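Local coordinates for protein short chain dehydrogenase (Mycobacterium smegmatis, PDB 3UCX) that probably works as an oxidoreductase of the short-chain dehydrogenase family, built on a Rossmann-type fold, at residues A[236-241]-A[255-260]. Numbering follows the deposited sequence.
Sequences ASAILF and LDVNCG
Leu255 and Val257 meet Ala238, which offers a single methyl on which Leu255 CD2 and Val257 CG2 both converge. Helix 236-241 runs nearly antiparallel to strand 255-257, at 163°, with the axes 9.4 Å apart, and no hydrogen bond links the two segments. Leu255 can be followed outward. Its CB remains 5.5 Å from Ala238 CB; CG, anti to the backbone N (chi1 177°), draws in to 4.7 Å of that methyl. There the chain forks: CD1 turns back from the helix, while Leu255 CD2 reaches forward to lie 4.0 Å from Ala238 CB. The same Leu255 CD2 sits obliquely to the Phe241 ring, 4.5 Å from Phe241 CD2. Two residues along the strand, Val257 CG2 presses on Ala238 CB at 3.5 Å, a tight methyl-to-methyl contact. In the Rossmann-type sheet, strand 254-257 is an edge strand within this chain, next to 184-190, whose Val188 also touches Ala238 and Val257. Helix 23-33 packs against Leu240 of helix 232-243, and Phe241 stacks on Phe241 of a second subunit, so this buried sheet-helix layer adjoins a subunit interface.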
loop_
_atom_site.group_PDB
_atom_site.type_symbol
_atom_site.label_atom_id
_atom_site.label_comp_id
_atom_site.label_asym_id
_atom_site.label_seq_id
_atom_site.Cartn_x
_atom_site.Cartn_y
_atom_site.Cartn_z
ATOM N N ALA A 236 -11.224 -4.292 20.821
ATOM C CA ALA A 236 -11.050 -5.576 21.486
ATOM C C ALA A 236 -11.580 -6.759 20.668
ATOM O O ALA A 236 -10.938 -7.835 20.600
ATOM C CB ALA A 236 -11.701 -5.550 22.875
ATOM N N SER A 237 -12.764 -6.604 20.077
ATOM C CA SER A 237 -13.313 -7.670 19.230
ATOM C C SER A 237 -12.367 -8.075 18.082
ATOM O O SER A 237 -12.229 -9.261 17.766
ATOM C CB SER A 237 -14.653 -7.251 18.633
ATOM O OG SER A 237 -15.661 -7.160 19.642
ATOM N N ALA A 238 -11.773 -7.088 17.431
ATOM C CA ALA A 238 -10.801 -7.331 16.348
ATOM C C ALA A 238 -9.578 -8.107 16.865
ATOM O O ALA A 238 -9.097 -9.026 16.208
ATOM C CB ALA A 238 -10.349 -6.013 15.738
ATOM N N ILE A 239 -9.090 -7.725 18.040
ATOM C CA ILE A 239 -7.925 -8.375 18.653
ATOM C C ILE A 239 -8.267 -9.815 19.032
ATOM O O ILE A 239 -7.501 -10.743 18.771
ATOM C CB ILE A 239 -7.435 -7.590 19.885
ATOM C CG1 ILE A 239 -6.871 -6.242 19.454
ATOM C CG2 ILE A 239 -6.401 -8.378 20.680
ATOM C CD1 ILE A 239 -6.718 -5.257 20.593
ATOM N N LEU A 240 -9.422 -10.005 19.655
ATOM C CA LEU A 240 -9.901 -11.359 19.979
ATOM C C LEU A 240 -10.017 -12.254 18.751
ATOM O O LEU A 240 -9.583 -13.421 18.790
ATOM C CB LEU A 240 -11.230 -11.314 20.734
ATOM C CG LEU A 240 -11.099 -11.265 22.263
ATOM C CD1 LEU A 240 -10.328 -10.032 22.732
ATOM C CD2 LEU A 240 -12.508 -11.282 22.837
ATOM N N PHE A 241 -10.565 -11.723 17.655
ATOM C CA PHE A 241 -10.660 -12.472 16.401
ATOM C C PHE A 241 -9.277 -12.945 15.938
ATOM O O PHE A 241 -9.073 -14.144 15.705
ATOM C CB PHE A 241 -11.306 -11.629 15.298
ATOM C CG PHE A 241 -11.128 -12.185 13.922
ATOM C CD1 PHE A 241 -11.834 -13.289 13.511
ATOM C CD2 PHE A 241 -10.235 -11.618 13.055
ATOM C CE1 PHE A 241 -11.669 -13.808 12.222
ATOM C CE2 PHE A 241 -10.048 -12.125 11.779
ATOM C CZ PHE A 241 -10.777 -13.228 11.372
ATOM N N LEU A 255 -5.083 -5.323 10.587
ATOM C CA LEU A 255 -6.533 -5.096 10.493
ATOM C C LEU A 255 -6.825 -3.742 11.145
ATOM O O LEU A 255 -6.611 -3.553 12.343
ATOM C CB LEU A 255 -7.271 -6.211 11.209
ATOM C CG LEU A 255 -8.807 -6.150 11.314
ATOM C CD1 LEU A 255 -9.407 -6.091 9.914
ATOM C CD2 LEU A 255 -9.392 -7.313 12.117
ATOM N N ASP A 256 -7.266 -2.795 10.339
ATOM C CA ASP A 256 -7.502 -1.430 10.797
ATOM C C ASP A 256 -8.891 -1.331 11.370
ATOM O O ASP A 256 -9.842 -1.782 10.745
ATOM C CB ASP A 256 -7.374 -0.459 9.628
ATOM C CG ASP A 256 -5.947 -0.365 9.085
ATOM O OD1 ASP A 256 -5.450 -1.364 8.528
ATOM O OD2 ASP A 256 -5.333 0.710 9.189
ATOM N N VAL A 257 -8.999 -0.760 12.565
ATOM C CA VAL A 257 -10.289 -0.600 13.236
ATOM C C VAL A 257 -10.442 0.905 13.441
ATOM O O VAL A 257 -9.968 1.466 14.429
ATOM C CB VAL A 257 -10.369 -1.372 14.562
ATOM C CG1 VAL A 257 -11.782 -1.278 15.168
ATOM C CG2 VAL A 257 -9.975 -2.844 14.396
ATOM N N ASN A 258 -11.081 1.549 12.478
ATOM C CA ASN A 258 -11.117 2.993 12.419
ATOM C C ASN A 258 -12.362 3.577 11.806
ATOM O O ASN A 258 -12.373 4.763 11.435
ATOM C CB ASN A 258 -9.861 3.503 11.683
ATOM C CG ASN A 258 -9.769 3.028 10.247
ATOM O OD1 ASN A 258 -10.779 2.714 9.608
ATOM N ND2 ASN A 258 -8.536 3.003 9.701
ATOM N N CYS A 259 -13.407 2.767 11.697
ATOM C CA CYS A 259 -14.689 3.195 11.150
ATOM C C CYS A 259 -14.564 3.765 9.744
ATOM O O CYS A 259 -15.426 4.518 9.291
ATOM C CB CYS A 259 -15.412 4.135 12.133
ATOM S SG CYS A 259 -15.879 3.211 13.602
ATOM N N GLY A 260 -13.500 3.344 9.043
ATOM C CA GLY A 260 -13.317 3.686 7.640
ATOM C C GLY A 260 -12.425 4.877 7.329
ATOM O O GLY A 260 -12.233 5.178 6.172
#